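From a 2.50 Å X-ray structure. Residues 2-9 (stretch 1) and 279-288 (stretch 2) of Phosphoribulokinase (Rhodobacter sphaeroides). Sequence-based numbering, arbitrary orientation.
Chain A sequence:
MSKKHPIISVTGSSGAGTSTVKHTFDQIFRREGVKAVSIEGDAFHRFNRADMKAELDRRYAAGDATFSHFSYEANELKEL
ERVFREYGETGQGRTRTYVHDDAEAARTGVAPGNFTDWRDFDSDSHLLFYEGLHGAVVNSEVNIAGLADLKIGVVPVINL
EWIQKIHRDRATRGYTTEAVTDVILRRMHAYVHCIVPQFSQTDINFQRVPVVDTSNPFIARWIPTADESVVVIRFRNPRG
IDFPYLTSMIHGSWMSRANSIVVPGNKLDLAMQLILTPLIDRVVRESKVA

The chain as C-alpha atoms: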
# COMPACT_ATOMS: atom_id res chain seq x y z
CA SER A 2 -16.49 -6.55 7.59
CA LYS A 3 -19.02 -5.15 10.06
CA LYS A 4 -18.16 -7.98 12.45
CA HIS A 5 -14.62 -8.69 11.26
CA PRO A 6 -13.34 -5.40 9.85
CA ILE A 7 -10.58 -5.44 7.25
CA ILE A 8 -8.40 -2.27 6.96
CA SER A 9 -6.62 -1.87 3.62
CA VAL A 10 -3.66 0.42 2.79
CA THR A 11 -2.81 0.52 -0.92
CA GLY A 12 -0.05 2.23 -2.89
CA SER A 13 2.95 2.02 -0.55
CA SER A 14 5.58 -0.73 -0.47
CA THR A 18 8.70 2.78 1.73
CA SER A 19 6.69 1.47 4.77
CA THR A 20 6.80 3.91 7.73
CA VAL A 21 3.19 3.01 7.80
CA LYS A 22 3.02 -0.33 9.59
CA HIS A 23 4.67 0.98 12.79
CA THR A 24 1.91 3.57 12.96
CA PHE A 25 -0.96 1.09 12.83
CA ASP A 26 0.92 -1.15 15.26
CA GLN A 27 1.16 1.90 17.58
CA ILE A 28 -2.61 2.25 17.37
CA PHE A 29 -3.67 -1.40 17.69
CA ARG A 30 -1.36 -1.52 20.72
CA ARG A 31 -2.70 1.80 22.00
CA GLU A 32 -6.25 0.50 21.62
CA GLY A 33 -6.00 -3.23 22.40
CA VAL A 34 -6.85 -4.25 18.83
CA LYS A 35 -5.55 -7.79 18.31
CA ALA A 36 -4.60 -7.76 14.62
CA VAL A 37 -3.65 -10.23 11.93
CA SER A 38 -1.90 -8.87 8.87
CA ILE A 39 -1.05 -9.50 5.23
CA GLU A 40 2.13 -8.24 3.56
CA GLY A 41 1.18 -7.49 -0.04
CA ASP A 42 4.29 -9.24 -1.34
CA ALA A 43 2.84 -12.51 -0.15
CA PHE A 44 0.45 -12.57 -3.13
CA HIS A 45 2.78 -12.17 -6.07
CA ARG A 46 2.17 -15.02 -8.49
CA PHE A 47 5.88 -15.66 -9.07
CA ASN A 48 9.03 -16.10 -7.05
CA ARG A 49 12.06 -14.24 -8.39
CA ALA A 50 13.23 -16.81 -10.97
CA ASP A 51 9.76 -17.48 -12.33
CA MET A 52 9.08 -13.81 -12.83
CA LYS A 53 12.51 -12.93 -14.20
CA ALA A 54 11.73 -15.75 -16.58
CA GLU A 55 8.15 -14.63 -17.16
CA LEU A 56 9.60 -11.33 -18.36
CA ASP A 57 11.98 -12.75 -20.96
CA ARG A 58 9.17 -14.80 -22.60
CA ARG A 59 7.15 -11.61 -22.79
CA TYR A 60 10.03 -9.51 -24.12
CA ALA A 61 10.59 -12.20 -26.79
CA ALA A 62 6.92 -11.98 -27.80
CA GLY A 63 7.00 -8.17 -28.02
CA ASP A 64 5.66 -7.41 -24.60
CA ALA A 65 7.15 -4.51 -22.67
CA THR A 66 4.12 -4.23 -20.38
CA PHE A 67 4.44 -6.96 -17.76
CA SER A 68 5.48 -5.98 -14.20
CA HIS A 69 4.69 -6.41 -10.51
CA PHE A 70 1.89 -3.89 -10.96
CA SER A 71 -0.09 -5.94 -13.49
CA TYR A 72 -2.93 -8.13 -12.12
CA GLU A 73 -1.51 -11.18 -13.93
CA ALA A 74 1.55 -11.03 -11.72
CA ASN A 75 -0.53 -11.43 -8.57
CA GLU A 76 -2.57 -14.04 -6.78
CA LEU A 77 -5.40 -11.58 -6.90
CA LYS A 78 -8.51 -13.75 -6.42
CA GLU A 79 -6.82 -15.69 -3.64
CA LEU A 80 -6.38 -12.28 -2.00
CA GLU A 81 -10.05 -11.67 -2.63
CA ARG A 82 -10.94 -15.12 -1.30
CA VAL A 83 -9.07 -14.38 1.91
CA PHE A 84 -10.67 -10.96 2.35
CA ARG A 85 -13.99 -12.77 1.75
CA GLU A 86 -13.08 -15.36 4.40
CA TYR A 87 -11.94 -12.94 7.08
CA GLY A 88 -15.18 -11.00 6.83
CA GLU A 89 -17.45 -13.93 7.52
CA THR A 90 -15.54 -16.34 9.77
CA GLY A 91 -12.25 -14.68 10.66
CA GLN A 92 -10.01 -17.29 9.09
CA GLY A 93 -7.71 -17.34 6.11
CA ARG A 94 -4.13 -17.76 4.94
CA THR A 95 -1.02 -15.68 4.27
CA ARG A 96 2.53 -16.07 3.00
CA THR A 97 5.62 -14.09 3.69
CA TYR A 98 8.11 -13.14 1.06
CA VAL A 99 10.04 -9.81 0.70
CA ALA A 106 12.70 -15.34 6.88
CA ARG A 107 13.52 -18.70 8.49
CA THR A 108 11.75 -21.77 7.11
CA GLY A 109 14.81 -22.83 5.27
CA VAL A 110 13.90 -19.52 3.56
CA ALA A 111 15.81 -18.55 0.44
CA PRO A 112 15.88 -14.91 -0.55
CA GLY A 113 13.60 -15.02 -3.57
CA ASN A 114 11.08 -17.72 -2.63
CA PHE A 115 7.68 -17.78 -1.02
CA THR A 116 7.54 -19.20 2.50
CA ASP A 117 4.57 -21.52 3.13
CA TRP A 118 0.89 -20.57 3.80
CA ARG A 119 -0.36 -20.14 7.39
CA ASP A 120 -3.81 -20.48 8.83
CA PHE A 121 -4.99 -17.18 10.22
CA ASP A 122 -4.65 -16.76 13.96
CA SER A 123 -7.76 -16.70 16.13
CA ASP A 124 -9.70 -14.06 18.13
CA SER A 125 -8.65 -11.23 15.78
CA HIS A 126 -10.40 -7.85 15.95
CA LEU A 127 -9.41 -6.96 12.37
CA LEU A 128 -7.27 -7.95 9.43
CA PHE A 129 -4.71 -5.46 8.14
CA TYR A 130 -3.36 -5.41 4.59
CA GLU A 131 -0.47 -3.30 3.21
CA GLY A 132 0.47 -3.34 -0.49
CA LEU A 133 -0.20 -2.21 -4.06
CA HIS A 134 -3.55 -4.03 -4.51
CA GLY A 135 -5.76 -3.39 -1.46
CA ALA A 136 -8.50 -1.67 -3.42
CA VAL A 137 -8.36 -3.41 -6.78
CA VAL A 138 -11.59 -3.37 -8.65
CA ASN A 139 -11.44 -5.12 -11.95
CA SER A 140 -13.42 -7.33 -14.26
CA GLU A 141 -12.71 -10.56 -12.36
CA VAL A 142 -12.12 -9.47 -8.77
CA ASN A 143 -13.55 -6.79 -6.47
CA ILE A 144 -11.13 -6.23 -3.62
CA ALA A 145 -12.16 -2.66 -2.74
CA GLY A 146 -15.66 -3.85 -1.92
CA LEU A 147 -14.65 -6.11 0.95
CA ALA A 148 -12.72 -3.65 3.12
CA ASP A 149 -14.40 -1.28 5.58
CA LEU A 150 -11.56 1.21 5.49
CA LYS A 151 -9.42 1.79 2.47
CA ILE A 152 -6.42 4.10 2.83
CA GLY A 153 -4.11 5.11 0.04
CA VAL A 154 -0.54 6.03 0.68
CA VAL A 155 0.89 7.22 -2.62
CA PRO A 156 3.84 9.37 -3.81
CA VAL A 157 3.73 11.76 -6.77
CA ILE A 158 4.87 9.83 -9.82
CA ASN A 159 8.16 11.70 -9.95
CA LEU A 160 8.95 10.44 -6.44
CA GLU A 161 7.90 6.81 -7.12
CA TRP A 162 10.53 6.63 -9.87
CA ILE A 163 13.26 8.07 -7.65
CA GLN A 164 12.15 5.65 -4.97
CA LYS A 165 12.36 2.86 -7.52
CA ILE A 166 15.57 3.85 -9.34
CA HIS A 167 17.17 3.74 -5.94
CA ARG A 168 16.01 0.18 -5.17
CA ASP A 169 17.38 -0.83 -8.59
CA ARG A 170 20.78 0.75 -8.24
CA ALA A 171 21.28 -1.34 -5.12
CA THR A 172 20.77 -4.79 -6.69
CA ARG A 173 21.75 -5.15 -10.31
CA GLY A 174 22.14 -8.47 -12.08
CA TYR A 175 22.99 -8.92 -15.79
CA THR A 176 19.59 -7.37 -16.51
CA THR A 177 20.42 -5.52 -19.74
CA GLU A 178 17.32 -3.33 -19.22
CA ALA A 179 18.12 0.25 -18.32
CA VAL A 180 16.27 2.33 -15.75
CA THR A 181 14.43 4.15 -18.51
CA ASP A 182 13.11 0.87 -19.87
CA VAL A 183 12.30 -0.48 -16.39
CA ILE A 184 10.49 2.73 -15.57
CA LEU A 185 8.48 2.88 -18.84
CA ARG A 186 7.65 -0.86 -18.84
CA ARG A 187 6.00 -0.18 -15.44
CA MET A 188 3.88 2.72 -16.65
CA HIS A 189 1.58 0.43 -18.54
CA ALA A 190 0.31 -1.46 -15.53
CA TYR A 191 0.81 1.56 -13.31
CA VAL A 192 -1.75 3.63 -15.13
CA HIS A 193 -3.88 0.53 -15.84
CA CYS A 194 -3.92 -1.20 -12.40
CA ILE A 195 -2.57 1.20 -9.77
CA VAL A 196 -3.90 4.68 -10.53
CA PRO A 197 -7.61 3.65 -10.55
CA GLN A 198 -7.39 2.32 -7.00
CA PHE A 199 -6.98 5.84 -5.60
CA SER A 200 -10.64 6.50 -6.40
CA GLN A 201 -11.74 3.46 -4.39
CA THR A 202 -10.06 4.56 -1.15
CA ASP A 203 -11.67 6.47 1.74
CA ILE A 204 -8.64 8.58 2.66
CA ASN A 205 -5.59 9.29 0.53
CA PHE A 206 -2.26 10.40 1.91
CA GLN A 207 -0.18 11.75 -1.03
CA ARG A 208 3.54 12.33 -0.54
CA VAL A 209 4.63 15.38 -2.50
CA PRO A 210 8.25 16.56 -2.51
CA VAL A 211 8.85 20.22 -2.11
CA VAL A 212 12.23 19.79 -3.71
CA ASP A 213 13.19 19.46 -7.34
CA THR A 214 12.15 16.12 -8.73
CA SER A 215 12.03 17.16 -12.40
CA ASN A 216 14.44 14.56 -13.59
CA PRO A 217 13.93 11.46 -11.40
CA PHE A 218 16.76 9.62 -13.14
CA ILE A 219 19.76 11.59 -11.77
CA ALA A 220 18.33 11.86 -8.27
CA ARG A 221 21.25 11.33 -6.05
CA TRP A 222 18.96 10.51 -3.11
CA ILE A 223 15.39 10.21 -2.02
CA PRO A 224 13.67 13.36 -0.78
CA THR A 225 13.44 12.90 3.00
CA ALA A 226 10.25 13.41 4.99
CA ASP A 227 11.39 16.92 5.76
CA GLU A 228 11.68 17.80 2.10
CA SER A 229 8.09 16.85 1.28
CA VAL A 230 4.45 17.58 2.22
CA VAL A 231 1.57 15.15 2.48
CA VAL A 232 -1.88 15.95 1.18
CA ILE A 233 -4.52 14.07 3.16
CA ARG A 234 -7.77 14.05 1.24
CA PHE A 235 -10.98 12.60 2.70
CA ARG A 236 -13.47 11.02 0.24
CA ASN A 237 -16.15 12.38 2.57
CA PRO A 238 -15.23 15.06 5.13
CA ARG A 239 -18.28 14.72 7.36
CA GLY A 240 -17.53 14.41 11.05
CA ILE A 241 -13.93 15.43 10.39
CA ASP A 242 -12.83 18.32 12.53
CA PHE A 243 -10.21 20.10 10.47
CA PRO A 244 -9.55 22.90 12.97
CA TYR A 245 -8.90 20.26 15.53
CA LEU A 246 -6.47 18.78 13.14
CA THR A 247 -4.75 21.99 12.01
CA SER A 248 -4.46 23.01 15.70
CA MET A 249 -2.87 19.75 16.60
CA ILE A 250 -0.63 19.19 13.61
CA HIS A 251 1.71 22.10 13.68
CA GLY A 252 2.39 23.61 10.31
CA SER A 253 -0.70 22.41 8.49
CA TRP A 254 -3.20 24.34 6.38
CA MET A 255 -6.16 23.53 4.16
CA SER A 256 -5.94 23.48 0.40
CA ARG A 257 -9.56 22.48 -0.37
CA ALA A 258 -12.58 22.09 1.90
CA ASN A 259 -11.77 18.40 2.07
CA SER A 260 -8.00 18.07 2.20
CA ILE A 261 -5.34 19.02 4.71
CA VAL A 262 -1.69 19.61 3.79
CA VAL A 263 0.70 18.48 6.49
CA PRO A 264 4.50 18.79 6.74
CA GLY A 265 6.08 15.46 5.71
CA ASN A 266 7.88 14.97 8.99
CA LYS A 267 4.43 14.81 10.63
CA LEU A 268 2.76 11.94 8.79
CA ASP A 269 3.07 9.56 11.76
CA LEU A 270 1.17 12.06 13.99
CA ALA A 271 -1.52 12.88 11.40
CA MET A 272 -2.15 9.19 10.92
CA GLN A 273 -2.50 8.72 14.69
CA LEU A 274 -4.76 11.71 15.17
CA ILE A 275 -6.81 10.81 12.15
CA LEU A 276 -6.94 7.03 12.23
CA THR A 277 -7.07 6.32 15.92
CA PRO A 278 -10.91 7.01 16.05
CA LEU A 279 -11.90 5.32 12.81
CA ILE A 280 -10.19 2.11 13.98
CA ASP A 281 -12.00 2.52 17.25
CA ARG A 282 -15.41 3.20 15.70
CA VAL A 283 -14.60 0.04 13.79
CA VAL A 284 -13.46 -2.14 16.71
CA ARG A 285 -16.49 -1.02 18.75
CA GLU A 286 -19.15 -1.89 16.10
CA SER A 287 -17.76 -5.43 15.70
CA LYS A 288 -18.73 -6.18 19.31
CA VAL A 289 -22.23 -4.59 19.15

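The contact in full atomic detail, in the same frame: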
# COMPACT_ATOMS: atom_id res chain seq x y z
N SER A 2 -15.33 -7.44 7.83
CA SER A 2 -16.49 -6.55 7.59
C SER A 2 -17.04 -5.99 8.90
O SER A 2 -16.30 -5.81 9.86
CB SER A 2 -17.54 -7.31 6.87
N LYS A 3 -18.35 -5.77 8.93
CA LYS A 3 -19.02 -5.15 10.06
C LYS A 3 -18.61 -5.84 11.35
O LYS A 3 -18.24 -5.17 12.31
CB LYS A 3 -20.54 -5.26 9.90
CG LYS A 3 -21.33 -4.41 10.86
CD LYS A 3 -21.70 -3.08 10.23
CE LYS A 3 -22.82 -3.25 9.22
NZ LYS A 3 -24.07 -3.75 9.89
N LYS A 4 -18.48 -7.16 11.28
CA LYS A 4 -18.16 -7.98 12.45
C LYS A 4 -16.76 -8.60 12.41
O LYS A 4 -16.36 -9.35 13.30
CB LYS A 4 -19.21 -9.06 12.62
N HIS A 5 -16.00 -8.25 11.38
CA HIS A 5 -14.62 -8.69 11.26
C HIS A 5 -13.90 -7.69 10.37
O HIS A 5 -13.47 -8.04 9.27
CB HIS A 5 -14.56 -10.06 10.58
CG HIS A 5 -15.01 -11.19 11.44
ND1 HIS A 5 -16.25 -11.78 11.30
CD2 HIS A 5 -14.38 -11.89 12.41
CE1 HIS A 5 -16.36 -12.78 12.14
NE2 HIS A 5 -15.23 -12.87 12.82
N PRO A 6 -13.82 -6.42 10.79
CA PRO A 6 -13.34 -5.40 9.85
C PRO A 6 -11.94 -5.66 9.26
O PRO A 6 -11.06 -6.23 9.91
CB PRO A 6 -13.41 -4.11 10.67
CG PRO A 6 -13.24 -4.57 12.08
CD PRO A 6 -13.90 -5.90 12.17
N ILE A 7 -11.85 -5.43 7.95
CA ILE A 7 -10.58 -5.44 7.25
C ILE A 7 -10.20 -4.00 6.89
O ILE A 7 -11.01 -3.29 6.31
CB ILE A 7 -10.66 -6.26 5.97
CG1 ILE A 7 -11.53 -7.48 6.20
CG2 ILE A 7 -9.31 -6.74 5.58
CD1 ILE A 7 -11.93 -8.16 4.92
N ILE A 8 -9.02 -3.56 7.33
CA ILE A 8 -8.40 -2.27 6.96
C ILE A 8 -7.37 -2.49 5.86
O ILE A 8 -6.50 -3.36 5.98
CB ILE A 8 -7.68 -1.64 8.16
CG1 ILE A 8 -8.71 -1.24 9.22
CG2 ILE A 8 -6.86 -0.40 7.72
CD1 ILE A 8 -8.09 -0.88 10.51
N SER A 9 -7.37 -1.62 4.85
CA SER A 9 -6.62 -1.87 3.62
C SER A 9 -5.89 -0.62 3.14
O SER A 9 -6.53 0.32 2.65
CB SER A 9 -7.57 -2.36 2.54
OG SER A 9 -6.90 -2.68 1.34
N LEU A 279 -11.19 6.13 13.77
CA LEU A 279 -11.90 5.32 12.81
C LEU A 279 -11.70 3.85 13.17
O LEU A 279 -12.66 3.08 13.16
CB LEU A 279 -11.40 5.59 11.39
CG LEU A 279 -11.13 7.02 10.96
CD1 LEU A 279 -11.07 7.06 9.46
CD2 LEU A 279 -12.20 7.95 11.47
N ILE A 280 -10.50 3.49 13.62
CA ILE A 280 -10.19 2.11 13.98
C ILE A 280 -10.86 1.75 15.28
O ILE A 280 -11.12 0.58 15.54
CB ILE A 280 -8.67 1.90 14.10
CG1 ILE A 280 -8.05 1.95 12.70
CG2 ILE A 280 -8.36 0.54 14.74
CD1 ILE A 280 -6.56 2.11 12.66
N ASP A 281 -11.21 2.75 16.06
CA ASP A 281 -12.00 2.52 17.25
C ASP A 281 -13.46 2.34 16.88
O ASP A 281 -14.03 1.29 17.14
CB ASP A 281 -11.85 3.67 18.25
CG ASP A 281 -10.55 3.60 19.04
OD1 ASP A 281 -10.05 2.48 19.31
OD2 ASP A 281 -10.02 4.67 19.40
N ARG A 282 -14.01 3.28 16.13
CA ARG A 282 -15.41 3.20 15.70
C ARG A 282 -15.67 1.91 14.94
O ARG A 282 -16.80 1.61 14.55
CB ARG A 282 -15.75 4.40 14.82
CG ARG A 282 -16.23 5.67 15.63
CD ARG A 282 -17.78 5.61 15.78
NE ARG A 282 -18.42 5.61 14.44
CZ ARG A 282 -19.60 5.03 14.16
NH1 ARG A 282 -20.22 4.24 15.08
NH2 ARG A 282 -20.19 5.21 12.95
N VAL A 283 -14.57 1.23 14.61
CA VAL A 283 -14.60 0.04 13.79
C VAL A 283 -14.53 -1.17 14.74
O VAL A 283 -15.38 -2.05 14.67
CB VAL A 283 -13.41 0.12 12.73
CG1 VAL A 283 -12.29 -0.84 13.07
CG2 VAL A 283 -13.93 -0.11 11.28
N VAL A 284 -13.69 -1.07 15.76
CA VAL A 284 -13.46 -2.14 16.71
C VAL A 284 -14.59 -2.21 17.74
O VAL A 284 -14.85 -3.26 18.31
CB VAL A 284 -12.08 -1.96 17.41
CG1 VAL A 284 -12.11 -2.41 18.87
CG2 VAL A 284 -11.04 -2.72 16.63
N ARG A 285 -15.36 -1.13 17.82
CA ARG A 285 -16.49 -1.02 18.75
C ARG A 285 -17.85 -1.39 18.12
O ARG A 285 -18.83 -1.54 18.85
CB ARG A 285 -16.57 0.40 19.32
CG ARG A 285 -15.40 0.82 20.19
CD ARG A 285 -15.52 2.27 20.60
NE ARG A 285 -16.58 2.48 21.57
CZ ARG A 285 -16.99 3.67 22.00
NH1 ARG A 285 -16.52 4.78 21.46
NH2 ARG A 285 -17.92 3.74 22.95
N GLU A 286 -17.93 -1.45 16.79
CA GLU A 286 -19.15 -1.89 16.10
C GLU A 286 -19.09 -3.36 15.69
O GLU A 286 -20.09 -3.92 15.24
CB GLU A 286 -19.41 -1.03 14.88
CG GLU A 286 -19.97 0.33 15.21
CD GLU A 286 -20.75 0.92 14.06
OE1 GLU A 286 -21.87 0.44 13.80
OE2 GLU A 286 -20.22 1.83 13.38
N SER A 287 -17.94 -3.99 15.92
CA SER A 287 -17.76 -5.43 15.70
C SER A 287 -18.30 -6.22 16.89
O SER A 287 -18.60 -7.40 16.77
CB SER A 287 -16.26 -5.75 15.49
OG SER A 287 -15.55 -6.01 16.71
N LYS A 288 -18.38 -5.56 18.04
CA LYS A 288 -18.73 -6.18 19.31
C LYS A 288 -20.07 -5.62 19.83
O LYS A 288 -20.30 -5.54 21.05
CB LYS A 288 -17.62 -5.93 20.31

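The two stretches lie at opposite ends of the sequence, at least 272 residues apart where they touch. Residues 2-9 run from a turn into a strand. Residues 279-288 carry the last part of a helix and the irregular turns after it. The contact is modest, 331 Å² counting both sides. No hydrogen bond crosses it among the modelled atoms, so packing does most of the work.

Leu279 opens stretch 2 but does not reach stretch 1. Ile280 makes the first contact. Its CA-to-CB bond points sideways, yet the end of the side chain comes nearer. Its CG1 lies 3.6 Å from CD1 of Ile8. Ile8 points toward the helix from the strand, and its m, t rotamer extends CD1 to the meeting point. Both isoleucines are buried, and a branched apolar side chain suits such a site. Ile7 and Ile8 alternate along the strand, so Ile7 points away from the helix.

Asp281 and Arg282 do not touch stretch 1. Arg282 instead forms a salt bridge within its own stretch, NH1 of Arg282 to OE2 of Glu286 at 2.9 Å. It joins side chains four residues apart.

Val283 comes next in the contact. Its CG1 sits 4.0 Å from CG of Pro6. Pro6 is buried and points toward stretch 2, offering a compact apolar ring to the valine methyl. The ring leaves Pro6 with no backbone N-H to satisfy here. Val284 points away and adds little. Its backbone N bonds to O of Ile280 at 3.1 Å, a regular helical bond. Arg285 is out of reach and poorly ordered.

From Arg285 to Ser287 the chain keeps helical phi and psi without the regular run of bonds. The N of Glu286 and the N of Ser287 each make a weak 3.4 Å bond to O of Val283. Glu286 is covered only in part by stretch 1, and its backbone O is 3.7 Å from O of Lys3.

Ser287 makes the closest CA-to-CA approach, its CA 4.2 Å from CA of Lys4. Its CA also lies 3.4 Å from O of Lys3, a CA-H...O contact with an angle of 137° at the hydrogen. The small side chain packs CB 4.1 Å from CD of Pro6. Its OG donates to O of Val284 at 3.3 Å, which satisfies the hydroxyl within stretch 2. On the other side, a type I turn from Ser2 to His5 shapes the backbone around Lys3 and Lys4; N of His5 bonds to O of Ser2 at 2.9 Å. Lys288 points away.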